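Local coordinates for protein succinylglutamate desuccinylase (Vibrio parahaemolyticus, PDB 2BCO) that probably hydrolyses N-succinyl-L-glutamate to succinate and L-glutamate, the zinc-dependent final step of arginine degradation by the AST pathway, at residues A[32-35]-A[41-44]; A[77-82]-A[240-245]; A[9-14]-A[68-73]. All blocks are in the same frame, centred on the assembly; numbering follows the deposited sequence.

Interaction 1: residues A[32-35]-A[41-44]; sequences VQLK and VLEV
Lys35 and Glu43 face each other as a hydrogen-bonded antiparallel pair, and their side chains run alongside one another in the same direction. CB of Glu43 lies 3.9 Å from Lys35 O. CG, anti to the backbone N (chi1 -170°), carries an extended chain alongside that of Lys35. The carboxylate carbon CD then comes to 3.7 Å from Lys35 CE, which places the carboxylate beside CE as well as NZ. At the tip, Glu43 OE2 stands 3.4 Å from Lys35 NZ, a salt bridge whose hydrogen bond is weak; the lysine reaches it by bending at chi3. Both ends have other partners: Tyr37 OH bonds Glu43 OE1 and Lys35 NZ, while Arg90 forms a second salt bridge with Glu43 OE2. Two cations beside this buried carboxylate would probably favour its ionised form.

The backbones are those of a beta hairpin, strands 33-38 and 41-45, whose second strand also pairs with strand 90-95. Reciprocal bonds close the ring between Lys35 and Glu43: Lys35 N gives to Glu43 O at 2.9 Å and Glu43 N to Lys35 O at 2.8 Å, the latter nearly straight (172° at the hydrogen). Leu34 and Val44 form the neighbouring non-hydrogen-bonded pair on the opposite face. There Leu34 CD2 sits 3.5 Å from Val44 CG2, the two side chains lying side by side. Val44 CG1 meets Val32 CG1 at 3.7 Å, the two side chains slanting across each other. Helix 68-81 covers this apolar face, with Ile80 against both valines and Glu81 against Leu34.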
ATOM      1  N   VAL A  32       5.558   7.135 -25.512  1.00 30.26           N
ATOM      2  CA  VAL A  32       4.900   7.112 -24.204  1.00 30.11           C
ATOM      3  C   VAL A  32       4.103   8.394 -23.975  1.00 30.23           C
ATOM      4  O   VAL A  32       4.564   9.492 -24.290  1.00 30.17           O
ATOM      5  CB  VAL A  32       5.913   6.958 -23.049  1.00 28.99           C
ATOM      6  CG1 VAL A  32       5.195   7.116 -21.708  1.00 26.72           C
ATOM      7  CG2 VAL A  32       6.593   5.600 -23.126  1.00 27.44           C
ATOM      8  N   GLN A  33       2.907   8.248 -23.419  1.00 28.34           N
ATOM      9  CA  GLN A  33       2.052   9.396 -23.164  1.00 29.50           C
ATOM     10  C   GLN A  33       1.898   9.701 -21.670  1.00 29.00           C
ATOM     11  O   GLN A  33       1.630   8.808 -20.867  1.00 28.62           O
ATOM     12  CB  GLN A  33       0.683   9.152 -23.792  1.00 31.97           C
ATOM     13  CG  GLN A  33      -0.255  10.332 -23.735  1.00 35.34           C
ATOM     14  CD  GLN A  33      -1.563  10.056 -24.449  1.00 36.01           C
ATOM     15  OE1 GLN A  33      -2.440  10.913 -24.506  1.00 37.62           O
ATOM     16  NE2 GLN A  33      -1.697   8.853 -25.003  1.00 36.15           N
ATOM     17  N   LEU A  34       2.073  10.972 -21.317  1.00 32.09           N
ATOM     18  CA  LEU A  34       1.956  11.438 -19.938  1.00 31.87           C
ATOM     19  C   LEU A  34       0.790  12.423 -19.817  1.00 31.93           C
ATOM     20  O   LEU A  34       0.691  13.372 -20.594  1.00 29.48           O
ATOM     21  CB  LEU A  34       3.246  12.141 -19.511  1.00 30.30           C
ATOM     22  CG  LEU A  34       4.543  11.332 -19.504  1.00 31.08           C
ATOM     23  CD1 LEU A  34       5.712  12.256 -19.246  1.00 30.39           C
ATOM     24  CD2 LEU A  34       4.474  10.260 -18.434  1.00 32.12           C
ATOM     25  N   LYS A  35      -0.087  12.201 -18.843  1.00 21.50           N
ATOM     26  CA  LYS A  35      -1.230  13.085 -18.642  1.00 22.02           C
ATOM     27  C   LYS A  35      -1.358  13.495 -17.178  1.00 21.07           C
ATOM     28  O   LYS A  35      -1.566  12.650 -16.306  1.00 19.39           O
ATOM     29  CB  LYS A  35      -2.522  12.397 -19.101  1.00 43.21           C
ATOM     30  CG  LYS A  35      -2.493  11.909 -20.545  1.00 47.64           C
ATOM     31  CD  LYS A  35      -3.860  11.422 -21.009  1.00 51.88           C
ATOM     32  CE  LYS A  35      -4.326  10.203 -20.218  1.00 57.84           C
ATOM     33  NZ  LYS A  35      -5.670   9.711 -20.662  1.00 61.21           N
ATOM     34  N   VAL A  41      -1.585  13.696  -9.687  1.00 13.95           N
ATOM     35  CA  VAL A  41      -2.230  12.626 -10.429  1.00 12.86           C
ATOM     36  C   VAL A  41      -1.612  12.600 -11.822  1.00 15.15           C
ATOM     37  O   VAL A  41      -1.819  13.510 -12.620  1.00 15.88           O
ATOM     38  CB  VAL A  41      -3.749  12.863 -10.510  1.00 13.27           C
ATOM     39  CG1 VAL A  41      -4.430  11.711 -11.240  1.00  9.82           C
ATOM     40  CG2 VAL A  41      -4.316  13.015  -9.091  1.00 14.37           C
ATOM     41  N   LEU A  42      -0.836  11.561 -12.104  1.00 14.52           N
ATOM     42  CA  LEU A  42      -0.166  11.463 -13.395  1.00 17.36           C
ATOM     43  C   LEU A  42      -0.444  10.120 -14.046  1.00 17.30           C
ATOM     44  O   LEU A  42      -0.151   9.078 -13.464  1.00 19.37           O
ATOM     45  CB  LEU A  42       1.351  11.614 -13.206  1.00 17.79           C
ATOM     46  CG  LEU A  42       2.265  12.177 -14.315  1.00 22.31           C
ATOM     47  CD1 LEU A  42       3.603  11.426 -14.302  1.00 17.73           C
ATOM     48  CD2 LEU A  42       1.616  12.055 -15.683  1.00 21.52           C
ATOM     49  N   GLU A  43      -1.020  10.132 -15.241  1.00 16.92           N
ATOM     50  CA  GLU A  43      -1.268   8.879 -15.938  1.00 17.97           C
ATOM     51  C   GLU A  43      -0.173   8.678 -16.976  1.00 18.41           C
ATOM     52  O   GLU A  43       0.275   9.633 -17.606  1.00 19.87           O
ATOM     53  CB  GLU A  43      -2.623   8.887 -16.636  1.00 22.70           C
ATOM     54  CG  GLU A  43      -3.013   7.515 -17.164  1.00 25.04           C
ATOM     55  CD  GLU A  43      -4.422   7.475 -17.705  1.00 29.61           C
ATOM     56  OE1 GLU A  43      -5.356   7.882 -16.970  1.00 32.45           O
ATOM     57  OE2 GLU A  43      -4.598   7.031 -18.858  1.00 28.05           O
ATOM     58  N   VAL A  44       0.272   7.440 -17.136  1.00 18.93           N
ATOM     59  CA  VAL A  44       1.306   7.128 -18.110  1.00 18.80           C
ATOM     60  C   VAL A  44       0.755   6.007 -18.980  1.00 20.71           C
ATOM     61  O   VAL A  44       0.437   4.926 -18.490  1.00 21.11           O
ATOM     62  CB  VAL A  44       2.617   6.686 -17.413  1.00 13.65           C
ATOM     63  CG1 VAL A  44       3.714   6.457 -18.436  1.00 14.38           C
ATOM     64  CG2 VAL A  44       3.055   7.751 -16.422  1.00 15.94           C
TER

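Interaction 2: residues A[77-82]-A[240-245]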
ATOM      1  N   ILE A  77       9.233   8.596 -12.451  1.00 13.65           N
ATOM      2  CA  ILE A  77       8.628   9.567 -13.356  1.00 15.81           C
ATOM      3  C   ILE A  77       9.748  10.251 -14.148  1.00 20.63           C
ATOM      4  O   ILE A  77       9.662  10.424 -15.364  1.00 19.88           O
ATOM      5  CB  ILE A  77       7.839  10.660 -12.585  1.00 17.35           C
ATOM      6  CG1 ILE A  77       6.729  10.024 -11.738  1.00 13.91           C
ATOM      7  CG2 ILE A  77       7.279  11.684 -13.564  1.00 13.27           C
ATOM      8  CD1 ILE A  77       5.700   9.278 -12.529  1.00 17.28           C
ATOM      9  N   LYS A  78      10.806  10.632 -13.447  1.00 24.88           N
ATOM     10  CA  LYS A  78      11.936  11.291 -14.080  1.00 28.01           C
ATOM     11  C   LYS A  78      12.591  10.409 -15.143  1.00 28.74           C
ATOM     12  O   LYS A  78      12.993  10.901 -16.201  1.00 27.00           O
ATOM     13  CB  LYS A  78      12.963  11.688 -13.017  1.00 57.21           C
ATOM     14  CG  LYS A  78      14.140  12.503 -13.534  1.00 64.20           C
ATOM     15  CD  LYS A  78      15.000  13.002 -12.381  1.00 71.47           C
ATOM     16  CE  LYS A  78      14.196  13.890 -11.430  1.00 75.50           C
ATOM     17  NZ  LYS A  78      14.993  14.355 -10.260  1.00 80.17           N
ATOM     18  N   ASP A  79      12.694   9.109 -14.871  1.00 26.78           N
ATOM     19  CA  ASP A  79      13.312   8.193 -15.825  1.00 24.84           C
ATOM     20  C   ASP A  79      12.400   7.897 -17.011  1.00 24.03           C
ATOM     21  O   ASP A  79      12.873   7.704 -18.130  1.00 23.78           O
ATOM     22  CB  ASP A  79      13.734   6.889 -15.133  1.00 25.61           C
ATOM     23  CG  ASP A  79      14.908   7.088 -14.181  1.00 27.01           C
ATOM     24  OD1 ASP A  79      15.578   8.142 -14.268  1.00 25.64           O
ATOM     25  OD2 ASP A  79      15.175   6.194 -13.349  1.00 28.30           O
ATOM     26  N   ILE A  80      11.096   7.861 -16.770  1.00 24.17           N
ATOM     27  CA  ILE A  80      10.148   7.614 -17.849  1.00 23.92           C
ATOM     28  C   ILE A  80      10.152   8.814 -18.797  1.00 26.00           C
ATOM     29  O   ILE A  80      10.074   8.657 -20.018  1.00 25.82           O
ATOM     30  CB  ILE A  80       8.709   7.423 -17.309  1.00 19.00           C
ATOM     31  CG1 ILE A  80       8.611   6.113 -16.525  1.00 16.73           C
ATOM     32  CG2 ILE A  80       7.708   7.454 -18.460  1.00 17.10           C
ATOM     33  CD1 ILE A  80       7.273   5.895 -15.867  1.00 12.22           C
ATOM     34  N   GLU A  81      10.245  10.012 -18.230  1.00 25.85           N
ATOM     35  CA  GLU A  81      10.235  11.231 -19.031  1.00 29.03           C
ATOM     36  C   GLU A  81      11.505  11.403 -19.853  1.00 29.20           C
ATOM     37  O   GLU A  81      11.483  12.059 -20.887  1.00 31.15           O
ATOM     38  CB  GLU A  81      10.035  12.458 -18.140  1.00 40.16           C
ATOM     39  CG  GLU A  81       9.003  13.432 -18.676  1.00 45.50           C
ATOM     40  CD  GLU A  81       8.869  14.681 -17.825  1.00 50.16           C
ATOM     41  OE1 GLU A  81       7.848  15.392 -17.979  1.00 53.72           O
ATOM     42  OE2 GLU A  81       9.782  14.957 -17.012  1.00 47.76           O
ATOM     43  N   SER A  82      12.604  10.815 -19.393  1.00 35.79           N
ATOM     44  CA  SER A  82      13.873  10.905 -20.106  1.00 36.77           C
ATOM     45  C   SER A  82      14.078   9.701 -21.027  1.00 37.96           C
ATOM     46  O   SER A  82      15.112   9.590 -21.686  1.00 39.36           O
ATOM     47  CB  SER A  82      15.041  10.995 -19.118  1.00 35.39           C
ATOM     48  OG  SER A  82      15.175   9.801 -18.369  1.00 33.95           O
ATOM     49  N   ALA A 240      12.046  -4.295  -8.903  1.00 15.53           N
ATOM     50  CA  ALA A 240      10.918  -5.166  -9.204  1.00 16.04           C
ATOM     51  C   ALA A 240       9.773  -4.299  -9.740  1.00 16.24           C
ATOM     52  O   ALA A 240       9.077  -4.694 -10.670  1.00 19.38           O
ATOM     53  CB  ALA A 240      10.479  -5.922  -7.952  1.00  3.15           C
ATOM     54  N   LEU A 241       9.596  -3.111  -9.166  1.00 14.90           N
ATOM     55  CA  LEU A 241       8.542  -2.210  -9.614  1.00 13.76           C
ATOM     56  C   LEU A 241       8.852  -1.664 -11.005  1.00 14.80           C
ATOM     57  O   LEU A 241       7.946  -1.477 -11.820  1.00 17.01           O
ATOM     58  CB  LEU A 241       8.356  -1.056  -8.620  1.00 10.09           C
ATOM     59  CG  LEU A 241       7.303   0.004  -8.959  1.00  8.16           C
ATOM     60  CD1 LEU A 241       5.926  -0.633  -9.108  1.00  9.66           C
ATOM     61  CD2 LEU A 241       7.288   1.030  -7.857  1.00 10.01           C
ATOM     62  N   ARG A 242      10.125  -1.401 -11.288  1.00 12.23           N
ATOM     63  CA  ARG A 242      10.485  -0.907 -12.619  1.00 12.70           C
ATOM     64  C   ARG A 242      10.268  -2.015 -13.649  1.00 12.65           C
ATOM     65  O   ARG A 242       9.792  -1.758 -14.755  1.00 11.91           O
ATOM     66  CB  ARG A 242      11.941  -0.425 -12.650  1.00 11.84           C
ATOM     67  CG  ARG A 242      12.141   0.958 -12.015  1.00 12.57           C
ATOM     68  CD  ARG A 242      13.603   1.236 -11.665  1.00 11.82           C
ATOM     69  NE  ARG A 242      13.766   2.544 -11.042  1.00 13.21           N
ATOM     70  CZ  ARG A 242      13.842   3.696 -11.706  1.00 15.38           C
ATOM     71  NH1 ARG A 242      13.775   3.715 -13.034  1.00 11.18           N
ATOM     72  NH2 ARG A 242      13.974   4.835 -11.036  1.00  8.63           N
ATOM     73  N   ASN A 243      10.597  -3.247 -13.279  1.00 12.97           N
ATOM     74  CA  ASN A 243      10.418  -4.370 -14.191  1.00 14.10           C
ATOM     75  C   ASN A 243       8.937  -4.589 -14.483  1.00 15.50           C
ATOM     76  O   ASN A 243       8.573  -5.013 -15.575  1.00 16.02           O
ATOM     77  CB  ASN A 243      11.008  -5.661 -13.604  1.00 15.34           C
ATOM     78  CG  ASN A 243      12.532  -5.653 -13.572  1.00 19.06           C
ATOM     79  OD1 ASN A 243      13.177  -4.938 -14.336  1.00 20.43           O
ATOM     80  ND2 ASN A 243      13.110  -6.468 -12.699  1.00 20.32           N
ATOM     81  N   LEU A 244       8.088  -4.287 -13.505  1.00 16.39           N
ATOM     82  CA  LEU A 244       6.653  -4.473 -13.658  1.00 17.53           C
ATOM     83  C   LEU A 244       6.051  -3.474 -14.639  1.00 21.26           C
ATOM     84  O   LEU A 244       5.246  -3.849 -15.503  1.00 20.27           O
ATOM     85  CB  LEU A 244       5.959  -4.356 -12.298  1.00 17.51           C
ATOM     86  CG  LEU A 244       4.440  -4.565 -12.240  1.00 18.94           C
ATOM     87  CD1 LEU A 244       4.099  -5.989 -12.673  1.00 17.98           C
ATOM     88  CD2 LEU A 244       3.933  -4.305 -10.816  1.00 16.51           C
ATOM     89  N   ILE A 245       6.427  -2.204 -14.513  1.00 14.15           N
ATOM     90  CA  ILE A 245       5.893  -1.209 -15.428  1.00 16.52           C
ATOM     91  C   ILE A 245       6.477  -1.424 -16.838  1.00 17.72           C
ATOM     92  O   ILE A 245       5.879  -1.023 -17.832  1.00 15.65           O
ATOM     93  CB  ILE A 245       6.179   0.242 -14.921  1.00 34.21           C
ATOM     94  CG1 ILE A 245       7.562   0.702 -15.355  1.00 34.78           C
ATOM     95  CG2 ILE A 245       6.093   0.299 -13.397  1.00 33.18           C
ATOM     96  CD1 ILE A 245       7.528   1.577 -16.574  1.00 36.40           C
TER
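Two helices of the catalytic domain, 68-81 near its C-terminal end and 235-245 in its last turns, are bridged by Asp79 and Arg242. The spacing is wide: the nearest CA atoms, those of Ile80 and Arg242, are 10.0 Å apart, and the gap is spanned by the side chains of Asp79 and Arg242, with a second touch between Ile80 and Ile245. Arg242 has a chain extended from CG to NE, meeting the aspartate at about a right angle. A single oxygen takes both terminal nitrogens, Asp79 OD2 being 2.9 Å from Arg242 NH1 and also 2.9 Å from Arg242 NH2, the second bond weak. The NH1 bond is bent, 131° at the hydrogen, and uses the anti lone pair of OD2. With the carboxylate and guanidinium planes 47° apart, this is a forked, one-oxygen salt bridge and not a flat two-oxygen pairing.

Deeper in, Ile80 CD1 and Ile245 CD1 approach end to end at 4.4 Å, a loose apolar touch that Ile80 supplements by packing on Val87. Arg242 has further partners: Asp238, one turn earlier in its own helix, forms a salt bridge with NE, and Gln85 accepts from NH1. The guanidinium is thus gripped at NE as well as at its two terminal nitrogens, which should limit its rotation, and the two carboxylates beside it would probably stabilise its positive charge.

Interaction 3: residues A[9-14]-A[68-73]; sequences SFLTDT and APMELV
Leu11 holds its CG anti to the backbone N (chi1 174°), which carries both methyls across to Met70, a selenomethionine here, whose own chain bends at chi3 and brings CE to Leu11 CD1. Phe10 takes the same first torsion (chi1 -177°), and its ring extends toward Val73. The contact is a helix-helix packing in which the short N-terminal helix 10-15 lies across the start of helix 68-81, the helix that follows directly on the HxxE pair of zinc ligands, His63 and Glu66. The segment axes run at 119° to each other and come no nearer than 10.0 Å, a separation filled by side chains.

Leu11 does most of the touching. Its CD1 reaches Met70 CE at 3.8 Å, the side chains crossing at about a right angle, while CD2 rests against backbone, 3.9 Å from Met70 O. Phe10 offers an edge: CD2 of the ring is 4.2 Å from Val73 CG1, and that methyl lies near the ring plane. Phe93 of strand 90-95 touches both Phe10 and Val73 and gives the pair a common neighbour on that strand. The Met70 side chain lies about 6 Å from that of Glu66 and about 10 Å from the zinc ion, near the metal site without being one of its ligands.

Polar atoms join the helices through Asp74, whose OD1 is hydrogen-bonded to Leu11 N and to the OG of Ser9, the N-cap residue; this carboxylate thus holds the first turn of helix 10-15 to helix 68-81. Inside that turn, Phe10 O accepts twice, from Thr14 N and from Thr14 OG1 at 2.6 Å, the two donors arriving from opposite faces of its carbonyl plane.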
ATOM      1  N   SER A   9       9.964  18.577 -10.869  1.00 30.17           N
ATOM      2  CA  SER A   9       9.702  17.138 -10.812  1.00 23.97           C
ATOM      3  C   SER A   9       8.276  16.878 -10.334  1.00 21.52           C
ATOM      4  O   SER A   9       7.596  17.779  -9.834  1.00 19.91           O
ATOM      5  CB  SER A   9      10.689  16.436  -9.873  1.00 23.90           C
ATOM      6  OG  SER A   9      10.388  16.712  -8.518  1.00 25.05           O
ATOM      7  N   PHE A  10       7.820  15.639 -10.484  1.00 27.21           N
ATOM      8  CA  PHE A  10       6.470  15.283 -10.068  1.00 23.76           C
ATOM      9  C   PHE A  10       6.235  15.557  -8.576  1.00 23.47           C
ATOM     10  O   PHE A  10       5.242  16.177  -8.197  1.00 25.21           O
ATOM     11  CB  PHE A  10       6.216  13.811 -10.389  1.00 19.21           C
ATOM     12  CG  PHE A  10       4.821  13.337 -10.068  1.00 19.52           C
ATOM     13  CD1 PHE A  10       3.711  14.090 -10.431  1.00 18.01           C
ATOM     14  CD2 PHE A  10       4.617  12.115  -9.431  1.00 17.98           C
ATOM     15  CE1 PHE A  10       2.417  13.630 -10.176  1.00 19.19           C
ATOM     16  CE2 PHE A  10       3.331  11.644  -9.172  1.00 15.19           C
ATOM     17  CZ  PHE A  10       2.231  12.408  -9.544  1.00 15.90           C
ATOM     18  N   LEU A  11       7.157  15.105  -7.735  1.00 17.56           N
ATOM     19  CA  LEU A  11       7.032  15.289  -6.299  1.00 18.20           C
ATOM     20  C   LEU A  11       7.265  16.734  -5.840  1.00 19.37           C
ATOM     21  O   LEU A  11       6.598  17.207  -4.920  1.00 18.30           O
ATOM     22  CB  LEU A  11       7.993  14.349  -5.565  1.00 13.35           C
ATOM     23  CG  LEU A  11       8.109  14.505  -4.043  1.00 10.65           C
ATOM     24  CD1 LEU A  11       6.753  14.318  -3.401  1.00  8.55           C
ATOM     25  CD2 LEU A  11       9.104  13.491  -3.509  1.00  9.12           C
ATOM     26  N   THR A  12       8.211  17.433  -6.460  1.00 23.06           N
ATOM     27  CA  THR A  12       8.479  18.813  -6.068  1.00 23.93           C
ATOM     28  C   THR A  12       7.332  19.729  -6.491  1.00 25.05           C
ATOM     29  O   THR A  12       6.877  20.554  -5.702  1.00 26.06           O
ATOM     30  CB  THR A  12       9.801  19.327  -6.670  1.00 33.66           C
ATOM     31  OG1 THR A  12      10.890  18.549  -6.150  1.00 37.51           O
ATOM     32  CG2 THR A  12      10.023  20.788  -6.292  1.00 32.82           C
ATOM     33  N   ASP A  13       6.860  19.587  -7.725  1.00 25.10           N
ATOM     34  CA  ASP A  13       5.751  20.417  -8.177  1.00 25.50           C
ATOM     35  C   ASP A  13       4.532  20.152  -7.303  1.00 27.25           C
ATOM     36  O   ASP A  13       3.842  21.085  -6.887  1.00 26.36           O
ATOM     37  CB  ASP A  13       5.386  20.120  -9.630  1.00 22.51           C
ATOM     38  CG  ASP A  13       6.366  20.722 -10.620  1.00 23.15           C
ATOM     39  OD1 ASP A  13       5.957  20.945 -11.779  1.00 23.23           O
ATOM     40  OD2 ASP A  13       7.539  20.962 -10.259  1.00 22.73           O
ATOM     41  N   THR A  14       4.268  18.878  -7.027  1.00 21.18           N
ATOM     42  CA  THR A  14       3.124  18.500  -6.209  1.00 22.14           C
ATOM     43  C   THR A  14       3.184  19.182  -4.849  1.00 23.83           C
ATOM     44  O   THR A  14       2.158  19.609  -4.317  1.00 23.29           O
ATOM     45  CB  THR A  14       3.058  16.962  -6.001  1.00 21.22           C
ATOM     46  OG1 THR A  14       2.819  16.314  -7.256  1.00 21.89           O
ATOM     47  CG2 THR A  14       1.944  16.599  -5.054  1.00 20.04           C
ATOM     48  N   ALA A  68       9.587   7.869   1.573  1.00 10.33           N
ATOM     49  CA  ALA A  68      10.420   6.983   0.750  1.00  9.82           C
ATOM     50  C   ALA A  68       9.776   6.558  -0.580  1.00 12.15           C
ATOM     51  O   ALA A  68      10.382   6.708  -1.642  1.00 15.18           O
ATOM     52  CB  ALA A  68      10.836   5.746   1.557  1.00 11.27           C
ATOM     53  N   PRO A  69       8.545   6.027  -0.547  1.00 12.87           N
ATOM     54  CA  PRO A  69       7.930   5.621  -1.816  1.00 12.85           C
ATOM     55  C   PRO A  69       7.706   6.807  -2.755  1.00 14.15           C
ATOM     56  O   PRO A  69       7.762   6.659  -3.981  1.00 16.59           O
ATOM     57  CB  PRO A  69       6.615   4.972  -1.380  1.00 18.23           C
ATOM     58  CG  PRO A  69       6.931   4.462  -0.003  1.00 20.69           C
ATOM     59  CD  PRO A  69       7.709   5.617   0.592  1.00 19.89           C
HETATM   60  N   MSE A  70       7.446   7.975  -2.175  1.00  7.63           N
HETATM   61  CA  MSE A  70       7.223   9.179  -2.962  1.00  8.94           C
HETATM   62  C   MSE A  70       8.497   9.485  -3.741  1.00  7.98           C
HETATM   63  O   MSE A  70       8.439   9.863  -4.912  1.00 10.94           O
HETATM   64  CB  MSE A  70       6.865  10.358  -2.047  1.00  3.58           C
HETATM   65  CG  MSE A  70       5.717  10.073  -1.088  1.00  8.08           C
HETATM   66 SE   MSE A  70       5.162  11.601  -0.008  1.00 37.84          SE
HETATM   67  CE  MSE A  70       6.829  12.598  -0.013  1.00 17.52           C
ATOM     68  N   GLU A  71       9.646   9.310  -3.086  1.00 11.98           N
ATOM     69  CA  GLU A  71      10.939   9.554  -3.723  1.00 11.96           C
ATOM     70  C   GLU A  71      11.156   8.546  -4.848  1.00 10.51           C
ATOM     71  O   GLU A  71      11.630   8.913  -5.922  1.00  7.78           O
ATOM     72  CB  GLU A  71      12.095   9.437  -2.713  1.00 15.04           C
ATOM     73  CG  GLU A  71      12.070  10.439  -1.560  1.00 13.27           C
ATOM     74  CD  GLU A  71      13.481  10.754  -1.031  1.00 18.87           C
ATOM     75  OE1 GLU A  71      13.747  10.553   0.181  1.00 12.78           O
ATOM     76  OE2 GLU A  71      14.324  11.202  -1.844  1.00 17.15           O
ATOM     77  N   LEU A  72      10.807   7.280  -4.601  1.00 14.38           N
ATOM     78  CA  LEU A  72      10.964   6.236  -5.625  1.00 13.06           C
ATOM     79  C   LEU A  72      10.080   6.546  -6.824  1.00 11.44           C
ATOM     80  O   LEU A  72      10.511   6.428  -7.971  1.00 12.50           O
ATOM     81  CB  LEU A  72      10.596   4.852  -5.071  1.00  9.31           C
ATOM     82  CG  LEU A  72      11.474   4.327  -3.932  1.00 10.22           C
ATOM     83  CD1 LEU A  72      11.088   2.887  -3.622  1.00  5.83           C
ATOM     84  CD2 LEU A  72      12.966   4.420  -4.329  1.00  6.57           C
ATOM     85  N   VAL A  73       8.840   6.939  -6.553  1.00 13.11           N
ATOM     86  CA  VAL A  73       7.908   7.287  -7.618  1.00 13.75           C
ATOM     87  C   VAL A  73       8.462   8.486  -8.380  1.00 12.69           C
ATOM     88  O   VAL A  73       8.423   8.528  -9.602  1.00 14.63           O
ATOM     89  CB  VAL A  73       6.501   7.644  -7.051  1.00 11.47           C
ATOM     90  CG1 VAL A  73       5.629   8.266  -8.141  1.00 10.76           C
ATOM     91  CG2 VAL A  73       5.830   6.382  -6.503  1.00  9.09           C
TER

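Helix 68-81 ties the three together: its start serves interaction 3 and its end interaction 2, while Ile77, Ile80 and Glu81 pack on the hairpin of interaction 1. Phe10 closes the group, with CE1 3.8 Å from Leu42 CB and CD2 3.8 Å from Ile77 CG1. Interactions 1 and 3 are buried, whereas interaction 2 is only partly so. Both interactions 1 and 2 carry a salt bridge: in 32-35 with 41-44 it stands beside strand bonds and apolar packing, while in 77-82 with 240-245, which buries the least surface, it is the main contact. Segments 9-14 and 68-73 meet chiefly through apolar side chains, with no hydrogen bond between them.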